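Local structure of mandalate racemase/muconate lactonizing enzyme (Unidentified, 4E4U) at residues M21-V26 with R385-M390; P86-M91 with R260-Y265. The protein is probably an enolase-superfamily enzyme related to mandelate racemase and muconate lactonizing enzyme, its exact substrate and reaction being unassigned. All coordinates share one frame; numbering follows the deposited sequence.

Interaction 1. Residues M21-V26 with R385-M390; sequences MYWIFV and RLHLQM
Y22 and H387 form the heart of this contact, in which the first residues of a β-strand meet a loop from near the C-terminus. The interaction is mainly aromatic. H387 lays its CB over one face of the Y22 ring, a CH-pi contact of 4.2 Å from CB to the ring centroid, and turns the edge of its imidazole toward that face, the planes inclined at 58°. Its CG stands anti to the backbone N, beside the carbonyl carbon (chi1 -171°), where it starts the imidazole off next to the M21-Y22 backbone. W23 completes an aromatic cluster: its indole meets the imidazole rim to rim, with W23 CD1 3.9 Å from H387 NE2. H387 NE2 and W23 NE1 share one acceptor, the carbonyl oxygen of G19, so both find a partner in the interior.

Hydrogen bonding across the segments is slight. H387 N gives a weak, bent bond to Y22 OH, 3.0 Å long with an angle of 133° at the hydrogen; tyrosine thus supplies both a broad apolar face and a polar tip. M21 adds van der Waals contact, its CG 3.4 Å from L386 O.

L386 packs on R60 of a second subunit. The contact joins the C-terminal tail to strand 22-30, the middle strand of the N-terminal domain's antiparallel sheet, between 3-12 and 35-40; Y22 also reaches P47 of helix 47-61.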
loop_
_atom_site.group_PDB
_atom_site.type_symbol
_atom_site.label_atom_id
_atom_site.label_comp_id
_atom_site.label_asym_id
_atom_site.label_seq_id
_atom_site.Cartn_x
_atom_site.Cartn_y
_atom_site.Cartn_z
ATOM N N MET A 21 16.428 31.653 27.500
ATOM C CA MET A 21 17.454 32.045 28.462
ATOM C C MET A 21 18.669 32.742 27.848
ATOM O O MET A 21 19.268 33.610 28.472
ATOM C CB MET A 21 17.914 30.822 29.260
ATOM C CG MET A 21 16.804 30.111 30.024
ATOM S SD MET A 21 15.890 31.226 31.108
ATOM C CE MET A 21 17.188 31.796 32.197
ATOM N N TYR A 22 19.052 32.345 26.643
ATOM C CA TYR A 22 20.234 32.917 26.006
ATOM C C TYR A 22 20.131 32.760 24.507
ATOM O O TYR A 22 19.451 31.859 24.016
ATOM C CB TYR A 22 21.536 32.270 26.523
ATOM C CG TYR A 22 21.513 30.764 26.450
ATOM C CD1 TYR A 22 21.818 30.097 25.263
ATOM C CD2 TYR A 22 21.145 30.003 27.551
ATOM C CE1 TYR A 22 21.762 28.714 25.182
ATOM C CE2 TYR A 22 21.096 28.625 27.484
ATOM C CZ TYR A 22 21.396 27.985 26.299
ATOM O OH TYR A 22 21.332 26.614 26.251
ATOM N N TRP A 23 20.806 33.645 23.787
ATOM C CA TRP A 23 20.876 33.565 22.333
ATOM C C TRP A 23 22.323 33.386 21.911
ATOM O O TRP A 23 23.222 34.041 22.445
ATOM C CB TRP A 23 20.282 34.822 21.698
ATOM C CG TRP A 23 18.838 35.034 22.048
ATOM C CD1 TRP A 23 17.911 34.067 22.345
ATOM C CD2 TRP A 23 18.154 36.292 22.164
ATOM N NE1 TRP A 23 16.694 34.650 22.621
ATOM C CE2 TRP A 23 16.817 36.012 22.517
ATOM C CE3 TRP A 23 18.545 37.625 21.993
ATOM C CZ2 TRP A 23 15.870 37.023 22.719
ATOM C CZ3 TRP A 23 17.600 38.627 22.186
ATOM C CH2 TRP A 23 16.281 38.320 22.543
ATOM N N ILE A 24 22.540 32.483 20.958
ATOM C CA ILE A 24 23.883 32.150 20.506
ATOM C C ILE A 24 24.164 32.807 19.165
ATOM O O ILE A 24 23.610 32.392 18.143
ATOM C CB ILE A 24 24.054 30.624 20.354
ATOM C CG1 ILE A 24 23.690 29.902 21.654
ATOM C CG2 ILE A 24 25.476 30.296 19.938
ATOM C CD1 ILE A 24 23.621 28.386 21.507
ATOM N N PHE A 25 25.028 33.820 19.161
ATOM C CA PHE A 25 25.362 34.523 17.926
ATOM C C PHE A 25 26.772 34.193 17.470
ATOM O O PHE A 25 27.665 33.985 18.291
ATOM C CB PHE A 25 25.244 36.043 18.107
ATOM C CG PHE A 25 23.875 36.505 18.523
ATOM C CD1 PHE A 25 22.769 36.281 17.714
ATOM C CD2 PHE A 25 23.698 37.190 19.720
ATOM C CE1 PHE A 25 21.508 36.716 18.100
ATOM C CE2 PHE A 25 22.448 37.629 20.103
ATOM C CZ PHE A 25 21.349 37.389 19.298
ATOM N N VAL A 26 26.971 34.164 16.157
ATOM C CA VAL A 26 28.311 34.053 15.595
ATOM C C VAL A 26 28.561 35.212 14.636
ATOM O O VAL A 26 27.657 35.633 13.901
ATOM C CB VAL A 26 28.517 32.701 14.872
ATOM C CG1 VAL A 26 28.542 31.560 15.884
ATOM C CG2 VAL A 26 27.436 32.472 13.814
ATOM N N ARG A 385 20.199 27.007 33.651
ATOM C CA ARG A 385 19.278 26.323 32.748
ATOM C C ARG A 385 19.712 26.325 31.289
ATOM O O ARG A 385 20.486 27.183 30.854
ATOM C CB ARG A 385 17.879 26.937 32.854
ATOM C CG ARG A 385 17.192 26.710 34.193
ATOM C CD ARG A 385 15.801 27.331 34.207
ATOM N NE ARG A 385 14.891 26.699 33.255
ATOM C CZ ARG A 385 14.027 25.738 33.568
ATOM N NH1 ARG A 385 13.953 25.286 34.814
ATOM N NH2 ARG A 385 13.235 25.226 32.635
ATOM N N LEU A 386 19.199 25.354 30.538
ATOM C CA LEU A 386 19.303 25.361 29.084
ATOM C C LEU A 386 18.327 26.389 28.511
ATOM O O LEU A 386 17.481 26.916 29.233
ATOM C CB LEU A 386 18.979 23.976 28.533
ATOM C CG LEU A 386 19.931 22.852 28.934
ATOM C CD1 LEU A 386 19.360 21.505 28.540
ATOM C CD2 LEU A 386 21.289 23.081 28.289
ATOM N N HIS A 387 18.443 26.674 27.217
ATOM C CA HIS A 387 17.580 27.664 26.587
ATOM C C HIS A 387 16.098 27.365 26.825
ATOM O O HIS A 387 15.308 28.276 27.108
ATOM C CB HIS A 387 17.851 27.741 25.093
ATOM C CG HIS A 387 17.154 28.885 24.435
ATOM N ND1 HIS A 387 16.259 28.731 23.404
ATOM C CD2 HIS A 387 17.201 30.212 24.705
ATOM C CE1 HIS A 387 15.795 29.917 23.050
ATOM N NE2 HIS A 387 16.355 30.832 23.816
ATOM N N LEU A 388 15.750 26.085 26.686
ATOM C CA LEU A 388 14.436 25.541 27.031
ATOM C C LEU A 388 14.706 24.206 27.699
ATOM O O LEU A 388 15.756 23.615 27.464
ATOM C CB LEU A 388 13.588 25.302 25.777
ATOM C CG LEU A 388 12.953 26.503 25.080
ATOM C CD1 LEU A 388 12.318 26.064 23.770
ATOM C CD2 LEU A 388 11.912 27.153 25.977
ATOM N N GLN A 389 13.777 23.726 28.523
ATOM C CA GLN A 389 13.910 22.411 29.152
ATOM C C GLN A 389 12.577 21.682 29.185
ATOM O O GLN A 389 11.514 22.310 29.098
ATOM C CB GLN A 389 14.455 22.539 30.583
ATOM C CG GLN A 389 15.847 23.137 30.631
ATOM C CD GLN A 389 16.489 23.180 32.008
ATOM O OE1 GLN A 389 17.630 23.627 32.138
ATOM N NE2 GLN A 389 15.773 22.726 33.037
ATOM N N MET A 390 12.631 20.356 29.295
ATOM C CA MET A 390 11.423 19.564 29.509
ATOM C C MET A 390 11.301 19.196 30.979
ATOM O O MET A 390 12.304 19.133 31.692
ATOM C CB MET A 390 11.425 18.309 28.634
ATOM C CG MET A 390 11.678 18.624 27.171
ATOM S SD MET A 390 11.328 17.293 26.029
ATOM C CE MET A 390 9.537 17.299 26.016
#

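Interaction 2. Residues P86-M91 with R260-Y265; sequences PDLTMM and RLTTKY
The start of helix 88-109, in the N-terminal domain characteristic of the enolase superfamily, packs here against the loop that leads from barrel strand 255-257 into helix 263-272. T262 and T263 meet P86, L88 and M91 through mostly apolar atoms. The methyl of T262 fits between two side chains, its CG2 lying 3.9 Å from P86 CB and 3.9 Å from L88 CD1. Its hydroxyl is turned to M91: T262 OG1 is 3.1 Å from M91 CB, a tight approach, while its hydrogen-bonding partner is the carbonyl oxygen of R285. Threonine suits the place by offering a methyl and a hydroxyl side by side on its branched CB.

T263 continues the surface. Its CG2 touches M91 SD at 3.5 Å, and M91, bent at chi2 (-63°), supplies a pliable, polarisable surface. P86 CG comes 3.6 Å from T263 OG1, the two side chains crossing at about a right angle; T263 OG1 donates to T262 O at 2.7 Å, a bond that ties its hydroxyl back to the preceding carbonyl.

D87 is the N-cap of helix 88-109: its OD1 accepts from M90 N at 3.0 Å, nearly straight at 171°, and its OD2 bonds T44 and T89 of a second subunit. Helix 70-79 supplies Y78 against P86 and F74 against M91, while M90 packs on V57 of helix 47-61.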
loop_
_atom_site.group_PDB
_atom_site.type_symbol
_atom_site.label_atom_id
_atom_site.label_comp_id
_atom_site.label_asym_id
_atom_site.label_seq_id
_atom_site.Cartn_x
_atom_site.Cartn_y
_atom_site.Cartn_z
ATOM N N PRO A 86 21.572 13.360 10.106
ATOM C CA PRO A 86 21.488 14.583 10.916
ATOM C C PRO A 86 22.027 14.434 12.341
ATOM O O PRO A 86 21.608 13.521 13.060
ATOM C CB PRO A 86 19.986 14.876 10.942
ATOM C CG PRO A 86 19.479 14.277 9.664
ATOM C CD PRO A 86 20.275 12.999 9.510
ATOM N N ASP A 87 22.954 15.315 12.718
ATOM C CA ASP A 87 23.365 15.507 14.103
ATOM C C ASP A 87 22.770 16.852 14.517
ATOM O O ASP A 87 23.152 17.900 13.992
ATOM C CB ASP A 87 24.895 15.495 14.240
ATOM C CG ASP A 87 25.357 15.782 15.670
ATOM O OD1 ASP A 87 24.979 16.848 16.216
ATOM O OD2 ASP A 87 26.105 14.951 16.245
ATOM N N LEU A 88 21.814 16.811 15.438
ATOM C CA LEU A 88 20.984 17.976 15.731
ATOM C C LEU A 88 21.797 19.214 16.149
ATOM O O LEU A 88 21.532 20.325 15.688
ATOM C CB LEU A 88 19.967 17.618 16.815
ATOM C CG LEU A 88 18.929 18.684 17.162
ATOM C CD1 LEU A 88 17.979 18.937 15.996
ATOM C CD2 LEU A 88 18.161 18.258 18.393
ATOM N N THR A 89 22.786 19.030 17.018
ATOM C CA THR A 89 23.590 20.168 17.450
ATOM C C THR A 89 24.443 20.692 16.304
ATOM O O THR A 89 24.541 21.907 16.110
ATOM C CB THR A 89 24.455 19.832 18.682
ATOM O OG1 THR A 89 23.600 19.523 19.789
ATOM C CG2 THR A 89 25.351 21.000 19.058
ATOM N N MET A 90 25.031 19.787 15.523
ATOM C CA MET A 90 25.850 20.207 14.384
ATOM C C MET A 90 25.011 21.003 13.399
ATOM O O MET A 90 25.468 22.003 12.854
ATOM C CB MET A 90 26.465 19.000 13.677
ATOM C CG MET A 90 27.170 19.347 12.365
ATOM S SD MET A 90 28.538 20.520 12.551
ATOM C CE MET A 90 29.921 19.380 12.583
ATOM N N MET A 91 23.777 20.569 13.170
ATOM C CA MET A 91 22.924 21.285 12.242
ATOM C C MET A 91 22.586 22.687 12.743
ATOM O O MET A 91 22.548 23.634 11.957
ATOM C CB MET A 91 21.680 20.476 11.918
ATOM C CG MET A 91 21.964 19.236 11.072
ATOM S SD MET A 91 22.631 19.586 9.429
ATOM C CE MET A 91 24.400 19.447 9.677
ATOM N N ARG A 260 11.537 21.071 15.907
ATOM C CA ARG A 260 12.538 20.153 16.446
ATOM C C ARG A 260 13.087 19.200 15.394
ATOM O O ARG A 260 13.777 18.238 15.732
ATOM C CB ARG A 260 11.975 19.379 17.638
ATOM C CG ARG A 260 11.766 20.266 18.845
ATOM C CD ARG A 260 11.303 19.478 20.027
ATOM N NE ARG A 260 9.863 19.275 20.033
ATOM C CZ ARG A 260 9.226 18.518 20.917
ATOM N NH1 ARG A 260 9.916 17.792 21.799
ATOM N NH2 ARG A 260 7.901 18.463 20.898
ATOM N N LEU A 261 12.796 19.477 14.123
ATOM C CA LEU A 261 13.331 18.685 13.011
ATOM C C LEU A 261 14.462 19.444 12.331
ATOM O O LEU A 261 14.577 20.665 12.463
ATOM C CB LEU A 261 12.228 18.356 12.002
ATOM C CG LEU A 261 10.990 17.675 12.596
ATOM C CD1 LEU A 261 10.043 17.269 11.470
ATOM C CD2 LEU A 261 11.341 16.477 13.465
ATOM N N THR A 262 15.294 18.724 11.598
ATOM C CA THR A 262 16.422 19.350 10.938
ATOM C C THR A 262 16.752 18.635 9.633
ATOM O O THR A 262 16.626 17.413 9.538
ATOM C CB THR A 262 17.663 19.396 11.862
ATOM O OG1 THR A 262 18.717 20.100 11.196
ATOM C CG2 THR A 262 18.123 17.985 12.258
ATOM N N THR A 263 17.194 19.417 8.648
ATOM C CA THR A 263 17.524 18.991 7.282
ATOM C C THR A 263 16.331 18.596 6.422
ATOM O O THR A 263 15.275 18.176 6.916
ATOM C CB THR A 263 18.571 17.835 7.192
ATOM O OG1 THR A 263 17.932 16.555 7.351
ATOM C CG2 THR A 263 19.716 18.011 8.188
ATOM N N LYS A 264 16.535 18.700 5.114
ATOM C CA LYS A 264 15.537 18.289 4.141
ATOM C C LYS A 264 15.200 16.803 4.253
ATOM O O LYS A 264 14.098 16.399 3.910
ATOM C CB LYS A 264 16.027 18.614 2.734
ATOM C CG LYS A 264 17.337 17.927 2.363
ATOM C CD LYS A 264 17.960 18.598 1.139
ATOM C CE LYS A 264 19.376 18.114 0.864
ATOM N NZ LYS A 264 20.320 18.517 1.955
ATOM N N TYR A 265 16.134 15.991 4.738
ATOM C CA TYR A 265 15.891 14.555 4.838
ATOM C C TYR A 265 14.799 14.225 5.857
ATOM O O TYR A 265 13.974 13.346 5.631
ATOM C CB TYR A 265 17.189 13.821 5.167
ATOM C CG TYR A 265 18.273 14.090 4.152
ATOM C CD1 TYR A 265 18.197 13.552 2.870
ATOM C CD2 TYR A 265 19.370 14.884 4.466
ATOM C CE1 TYR A 265 19.190 13.801 1.930
ATOM C CE2 TYR A 265 20.363 15.135 3.533
ATOM C CZ TYR A 265 20.270 14.588 2.275
ATOM O OH TYR A 265 21.258 14.842 1.358
#

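Overall arrangement
Interactions 1 and 2 are both largely buried, their centres about 17 Å apart, and they meet where M390 CE packs against R260 NH1. Both involve elements of the N-terminal domain, but different ones: in interaction 1 the middle strand of its sheet meets the late chain, in interaction 2 the start of a helix meets the barrel. Segment 86-91 and its partner lie between the halves of interaction 1 in sequence. The chemistry differs accordingly. Aromatic rings dominate interaction 1, which has an exposed margin at R385; interaction 2 relies on threonine, proline, leucine and methionine, all buried. Each also borders a second subunit.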